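Local coordinates for putative epoxide hydrolase protein (PDB 5BOV) that probably hydrolyses epoxides or esters as a member of the alpha/beta hydrolase fold, although its physiological substrate has not been established, at residues 42-47 and 106-110; 140-145 and 219-224. All coordinates share one frame; numbering follows the deposited sequence.

Contact 1 lies in the sheet-bearing core domain of an alpha/beta hydrolase fold and contact 2 in the helical cap inserted between strands 127-133 and 247-252. The centre of contact 1 is about 6 Å from the centre of the chain, that of contact 2 about 18 Å. Their centres are 24 Å apart and their nearest atoms about 8 Å, without touching. Segment 106-110 leads from strand 104-108 into a sharp turn at D110, consistent with a nucleophile elbow; F109, the residue before D110, packs against segment 42-47. Contact 2 holds the end of helix 209-220 against helix 141-144, and the side chain of R220 reaches from it to near this turn without touching it.

Contact 1. Residues 42-47 and 106-110; sequences YDIQSY and LAGFD
F109 inserts its ring edge among Y42, S46 and Y47. With Y42 it forms an offset edge-to-face pair, F109 edge toward Y42 face, with centroids 5.3 Å apart and planes at 65°. The nearest atoms of the two rings are Y42 CD2 and F109 CE2, 3.5 Å apart. Two polar atoms lie at the F109 edge, near its plane: S46 OG is 3.3 Å from F109 CZ, and Y47 OH is 3.4 Å from F109 CD1. No hydrogen bond crosses. Instead, each hydroxyl is held from outside, Y47 OH by L37 O and S46 OG by N285 ND2. F109 directs its ring at these three residues with CG between its own N and carbonyl carbon (chi1 69°). Behind S46, an Asx turn in which Q45 N donates to D43 OD1 (2.9 Å) shapes the 3-10 turn 44-46. D110 OD2 accepts from W40 N, a further tie to the loop that leads into 42-47. The contact packs this loop, between strand 32-37 and helix 50-56, over the C-terminal end of strand 104-108, which hydrogen-bonds to strands 32-37 and 127-133 on either side, just before helix 111-122 begins.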
loop_
_atom_site.group_PDB
_atom_site.type_symbol
_atom_site.label_atom_id
_atom_site.label_comp_id
_atom_site.label_asym_id
_atom_site.label_seq_id
_atom_site.Cartn_x
_atom_site.Cartn_y
_atom_site.Cartn_z
ATOM N N TYR A 42 8.409 -1.277 1.207
ATOM C CA TYR A 42 8.539 -0.004 1.933
ATOM C C TYR A 42 7.889 -0.144 3.276
ATOM O O TYR A 42 7.438 -1.259 3.657
ATOM C CB TYR A 42 7.952 1.136 1.129
ATOM C CG TYR A 42 8.525 1.206 -0.288
ATOM C CD1 TYR A 42 9.616 1.986 -0.535
ATOM C CD2 TYR A 42 7.920 0.590 -1.361
ATOM C CE1 TYR A 42 10.160 2.100 -1.827
ATOM C CE2 TYR A 42 8.406 0.699 -2.623
ATOM C CZ TYR A 42 9.520 1.451 -2.866
ATOM O OH TYR A 42 9.986 1.538 -4.150
ATOM N N ASP A 43 7.789 0.933 4.047
ATOM C CA ASP A 43 7.068 0.832 5.318
ATOM C C ASP A 43 6.487 2.187 5.741
ATOM O O ASP A 43 6.411 3.087 4.906
ATOM C CB ASP A 43 7.919 0.206 6.439
ATOM C CG ASP A 43 8.907 1.162 7.043
ATOM O OD1 ASP A 43 9.173 2.228 6.468
ATOM O OD2 ASP A 43 9.511 0.720 8.057
ATOM N N ILE A 44 6.085 2.316 7.002
ATOM C CA ILE A 44 5.478 3.538 7.502
ATOM C C ILE A 44 6.359 4.788 7.311
ATOM O O ILE A 44 5.888 5.928 7.303
ATOM C CB ILE A 44 5.058 3.422 8.984
ATOM C CG1 ILE A 44 6.248 3.212 9.902
ATOM C CG2 ILE A 44 4.009 2.299 9.109
ATOM C CD1 ILE A 44 5.907 3.338 11.348
ATOM N N GLN A 45 7.698 4.606 7.197
ATOM C CA GLN A 45 8.552 5.758 6.999
ATOM C C GLN A 45 8.268 6.517 5.718
ATOM O O GLN A 45 8.671 7.677 5.544
ATOM C CB GLN A 45 10.045 5.380 7.069
ATOM C CG GLN A 45 10.485 4.713 8.366
ATOM C CD GLN A 45 10.052 5.429 9.655
ATOM O OE1 GLN A 45 9.676 4.718 10.646
ATOM N NE2 GLN A 45 10.135 6.670 9.700
ATOM N N SER A 46 7.556 5.885 4.787
ATOM C CA SER A 46 7.099 6.553 3.591
ATOM C C SER A 46 6.233 7.813 3.939
ATOM O O SER A 46 6.202 8.741 3.129
ATOM C CB SER A 46 6.206 5.619 2.777
ATOM O OG SER A 46 6.911 4.490 2.285
ATOM N N TYR A 47 5.667 7.824 5.152
ATOM C CA TYR A 47 4.820 8.894 5.614
ATOM C C TYR A 47 5.381 9.619 6.798
ATOM O O TYR A 47 4.675 10.425 7.391
ATOM C CB TYR A 47 3.444 8.321 5.922
ATOM C CG TYR A 47 2.809 7.633 4.715
ATOM C CD1 TYR A 47 2.331 8.388 3.647
ATOM C CD2 TYR A 47 2.721 6.246 4.634
ATOM C CE1 TYR A 47 1.709 7.813 2.570
ATOM C CE2 TYR A 47 2.134 5.623 3.526
ATOM C CZ TYR A 47 1.643 6.392 2.490
ATOM O OH TYR A 47 1.014 5.826 1.416
ATOM N N LEU A 106 -8.450 7.842 2.786
ATOM C CA LEU A 106 -7.415 6.821 2.593
ATOM C C LEU A 106 -6.463 7.261 1.524
ATOM O O LEU A 106 -6.858 7.832 0.495
ATOM C CB LEU A 106 -8.021 5.496 2.171
ATOM C CG LEU A 106 -8.978 4.824 3.112
ATOM C CD1 LEU A 106 -9.310 3.450 2.524
ATOM C CD2 LEU A 106 -8.528 4.741 4.492
ATOM N N ALA A 107 -5.194 6.902 1.697
ATOM C CA ALA A 107 -4.178 7.188 0.672
ATOM C C ALA A 107 -3.162 6.065 0.671
ATOM O O ALA A 107 -2.855 5.506 1.730
ATOM C CB ALA A 107 -3.475 8.484 0.941
ATOM N N GLY A 108 -2.683 5.703 -0.519
ATOM C CA GLY A 108 -1.711 4.672 -0.582
ATOM C C GLY A 108 -0.934 4.634 -1.902
ATOM O O GLY A 108 -1.281 5.339 -2.872
ATOM N N PHE A 109 0.167 3.882 -1.874
ATOM C CA PHE A 109 0.895 3.521 -3.100
ATOM C C PHE A 109 1.212 2.023 -3.078
ATOM O O PHE A 109 1.307 1.422 -2.035
ATOM C CB PHE A 109 2.185 4.399 -3.312
ATOM C CG PHE A 109 3.280 4.100 -2.293
ATOM C CD1 PHE A 109 3.168 4.580 -0.965
ATOM C CD2 PHE A 109 4.371 3.298 -2.623
ATOM C CE1 PHE A 109 4.161 4.271 -0.052
ATOM C CE2 PHE A 109 5.399 3.014 -1.705
ATOM C CZ PHE A 109 5.283 3.515 -0.420
ATOM N N ASP A 110 1.324 1.429 -4.277
ATOM C CA ASP A 110 1.659 0.033 -4.466
ATOM C C ASP A 110 0.685 -0.832 -3.663
ATOM O O ASP A 110 -0.525 -0.595 -3.797
ATOM C CB ASP A 110 3.181 -0.192 -4.185
ATOM C CG ASP A 110 3.593 -1.559 -4.456
ATOM O OD1 ASP A 110 3.550 -2.017 -5.676
ATOM O OD2 ASP A 110 3.848 -2.339 -3.552
#

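Contact 2. Residues 140-145 and 219-224; sequences SQQIGE and WRLGLE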
loop_
_atom_site.group_PDB
_atom_site.type_symbol
_atom_site.label_atom_id
_atom_site.label_comp_id
_atom_site.label_asym_id
_atom_site.label_seq_id
_atom_site.Cartn_x
_atom_site.Cartn_y
_atom_site.Cartn_z
ATOM N N SER A 140 -7.283 -9.335 -10.700
ATOM C CA SER A 140 -7.817 -10.636 -10.392
ATOM C C SER A 140 -6.780 -11.689 -10.781
ATOM O O SER A 140 -5.853 -11.367 -11.527
ATOM C CB SER A 140 -9.087 -10.936 -11.187
ATOM O OG SER A 140 -8.830 -11.088 -12.587
ATOM N N GLN A 141 -6.962 -12.904 -10.324
ATOM C CA GLN A 141 -6.064 -14.008 -10.696
ATOM C C GLN A 141 -6.192 -14.301 -12.172
ATOM O O GLN A 141 -5.202 -14.589 -12.842
ATOM C CB GLN A 141 -6.318 -15.253 -9.841
ATOM C CG GLN A 141 -6.002 -14.994 -8.390
ATOM C CD GLN A 141 -6.033 -16.235 -7.573
ATOM O OE1 GLN A 141 -7.069 -16.912 -7.482
ATOM N NE2 GLN A 141 -4.912 -16.596 -6.994
ATOM N N GLN A 142 -7.389 -14.234 -12.700
ATOM C CA GLN A 142 -7.596 -14.527 -14.103
ATOM C C GLN A 142 -6.805 -13.544 -14.987
ATOM O O GLN A 142 -6.177 -13.925 -15.992
ATOM C CB GLN A 142 -9.113 -14.550 -14.357
ATOM C CG GLN A 142 -9.416 -14.860 -15.785
ATOM C CD GLN A 142 -10.544 -14.026 -16.265
ATOM O OE1 GLN A 142 -10.350 -12.821 -16.688
ATOM N NE2 GLN A 142 -11.722 -14.622 -16.241
ATOM N N ILE A 143 -6.809 -12.275 -14.616
ATOM C CA ILE A 143 -5.987 -11.292 -15.326
ATOM C C ILE A 143 -4.506 -11.527 -15.088
ATOM O O ILE A 143 -3.700 -11.438 -16.028
ATOM C CB ILE A 143 -6.402 -9.838 -15.004
ATOM C CG1 ILE A 143 -7.843 -9.564 -15.513
ATOM C CG2 ILE A 143 -5.364 -8.873 -15.509
ATOM C CD1 ILE A 143 -8.517 -8.373 -14.825
ATOM N N GLY A 144 -4.119 -11.830 -13.843
ATOM C CA GLY A 144 -2.738 -12.017 -13.499
ATOM C C GLY A 144 -2.041 -13.189 -14.213
ATOM O O GLY A 144 -0.837 -13.172 -14.346
ATOM N N GLU A 145 -2.829 -14.118 -14.675
ATOM C CA GLU A 145 -2.343 -15.250 -15.531
ATOM C C GLU A 145 -1.918 -14.822 -16.937
ATOM O O GLU A 145 -1.223 -15.602 -17.586
ATOM C CB GLU A 145 -3.459 -16.314 -15.618
ATOM C CG GLU A 145 -3.597 -17.127 -14.361
ATOM C CD GLU A 145 -4.912 -17.927 -14.236
ATOM O OE1 GLU A 145 -5.709 -18.019 -15.188
ATOM O OE2 GLU A 145 -5.133 -18.431 -13.090
ATOM N N TRP A 219 -0.115 -15.315 -5.323
ATOM C CA TRP A 219 -1.542 -15.151 -5.532
ATOM C C TRP A 219 -1.835 -14.371 -6.806
ATOM O O TRP A 219 -2.686 -14.742 -7.579
ATOM C CB TRP A 219 -2.239 -14.468 -4.316
ATOM C CG TRP A 219 -3.766 -14.442 -4.435
ATOM C CD1 TRP A 219 -4.634 -15.306 -3.856
ATOM C CD2 TRP A 219 -4.564 -13.494 -5.136
ATOM N NE1 TRP A 219 -5.906 -15.001 -4.190
ATOM C CE2 TRP A 219 -5.896 -13.875 -4.968
ATOM C CE3 TRP A 219 -4.281 -12.400 -5.928
ATOM C CZ2 TRP A 219 -6.930 -13.174 -5.494
ATOM C CZ3 TRP A 219 -5.307 -11.688 -6.445
ATOM C CH2 TRP A 219 -6.622 -12.068 -6.243
ATOM N N ARG A 220 -1.059 -13.314 -7.052
ATOM C CA ARG A 220 -1.305 -12.429 -8.154
ATOM C C ARG A 220 -1.192 -13.172 -9.497
ATOM O O ARG A 220 -1.907 -12.847 -10.425
ATOM C CB ARG A 220 -0.271 -11.321 -8.113
ATOM C CG ARG A 220 -0.450 -10.252 -9.128
ATOM C CD ARG A 220 0.622 -9.181 -8.881
ATOM N NE ARG A 220 0.767 -8.382 -10.102
ATOM C CZ ARG A 220 -0.061 -7.437 -10.479
ATOM N NH1 ARG A 220 -1.113 -7.104 -9.720
ATOM N NH2 ARG A 220 0.170 -6.810 -11.623
ATOM N N LEU A 221 -0.296 -14.169 -9.541
ATOM C CA LEU A 221 -0.040 -14.977 -10.718
ATOM C C LEU A 221 -0.966 -16.193 -10.835
ATOM O O LEU A 221 -0.826 -16.990 -11.773
ATOM C CB LEU A 221 1.413 -15.403 -10.734
ATOM C CG LEU A 221 2.451 -14.285 -10.920
ATOM C CD1 LEU A 221 3.827 -14.812 -10.676
ATOM C CD2 LEU A 221 2.305 -13.676 -12.297
ATOM N N GLY A 222 -1.880 -16.348 -9.907
ATOM C CA GLY A 222 -2.797 -17.463 -9.921
ATOM C C GLY A 222 -2.170 -18.742 -9.419
ATOM O O GLY A 222 -2.696 -19.805 -9.700
ATOM N N LEU A 223 -1.087 -18.668 -8.645
ATOM C CA LEU A 223 -0.358 -19.828 -8.186
ATOM C C LEU A 223 -0.636 -20.232 -6.760
ATOM O O LEU A 223 -0.037 -21.144 -6.227
ATOM C CB LEU A 223 1.145 -19.589 -8.359
ATOM C CG LEU A 223 1.573 -19.269 -9.775
ATOM C CD1 LEU A 223 3.036 -18.907 -9.771
ATOM C CD2 LEU A 223 1.306 -20.473 -10.674
ATOM N N GLU A 224 -1.592 -19.572 -6.136
ATOM C CA GLU A 224 -1.955 -19.852 -4.759
ATOM C C GLU A 224 -3.451 -19.647 -4.720
ATOM O O GLU A 224 -3.958 -18.706 -5.303
ATOM C CB GLU A 224 -1.268 -18.840 -3.826
ATOM C CG GLU A 224 -0.868 -19.378 -2.530
ATOM C CD GLU A 224 0.007 -18.387 -1.815
ATOM O OE1 GLU A 224 -0.584 -17.442 -1.295
ATOM O OE2 GLU A 224 1.254 -18.547 -1.876
HETATM O O HOH W 1 -3.663 -10.301 -10.435
HETATM O O HOH W 2 -8.268 -16.373 -4.263
#
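Q141 reaches across to W219 and E224, where helix 209-220 closes in a Schellman motif at G222. Q141 NE2 is a double donor: to W219 O at 3.0 Å and to E224 O at 2.9 Å, the latter approached almost head-on (C=O...N angle 172°). Both acceptors lie in the Q141 amide plane, so the pair fixes the amide's rotation. W219 O also accepts from G222 N at 2.9 Å, so the cross-contact bond is built onto the helix end itself. With CG beside its backbone N (chi1 -64°) and the chain extended beyond, Q141 carries this amide over the W219 indole, their planes 13° apart, while its CG sits 3.5 Å from the centroid of the six-membered ring in a CH-pi contact. NE2 and W219 NE1 are both donors and do not pair; NE1 gives its proton to a water 2.7 Å away, which returns a weak bond to Q141 OE1. R220 O is served differently. A second water donates to it and to S140 O, and G144, lacking a side chain, lets the backbones approach. S140 OG caps the short helix 141-144 by accepting from I143 N. E224 OE1 is hydrogen-bonded to S215 OG. The Q141 bonds join helix 141-144 to the C-terminal end of helix 209-220 and the turn after it, within the cap. G144 CA lies 3.3 Å from R220 O, its C-H directed at that oxygen.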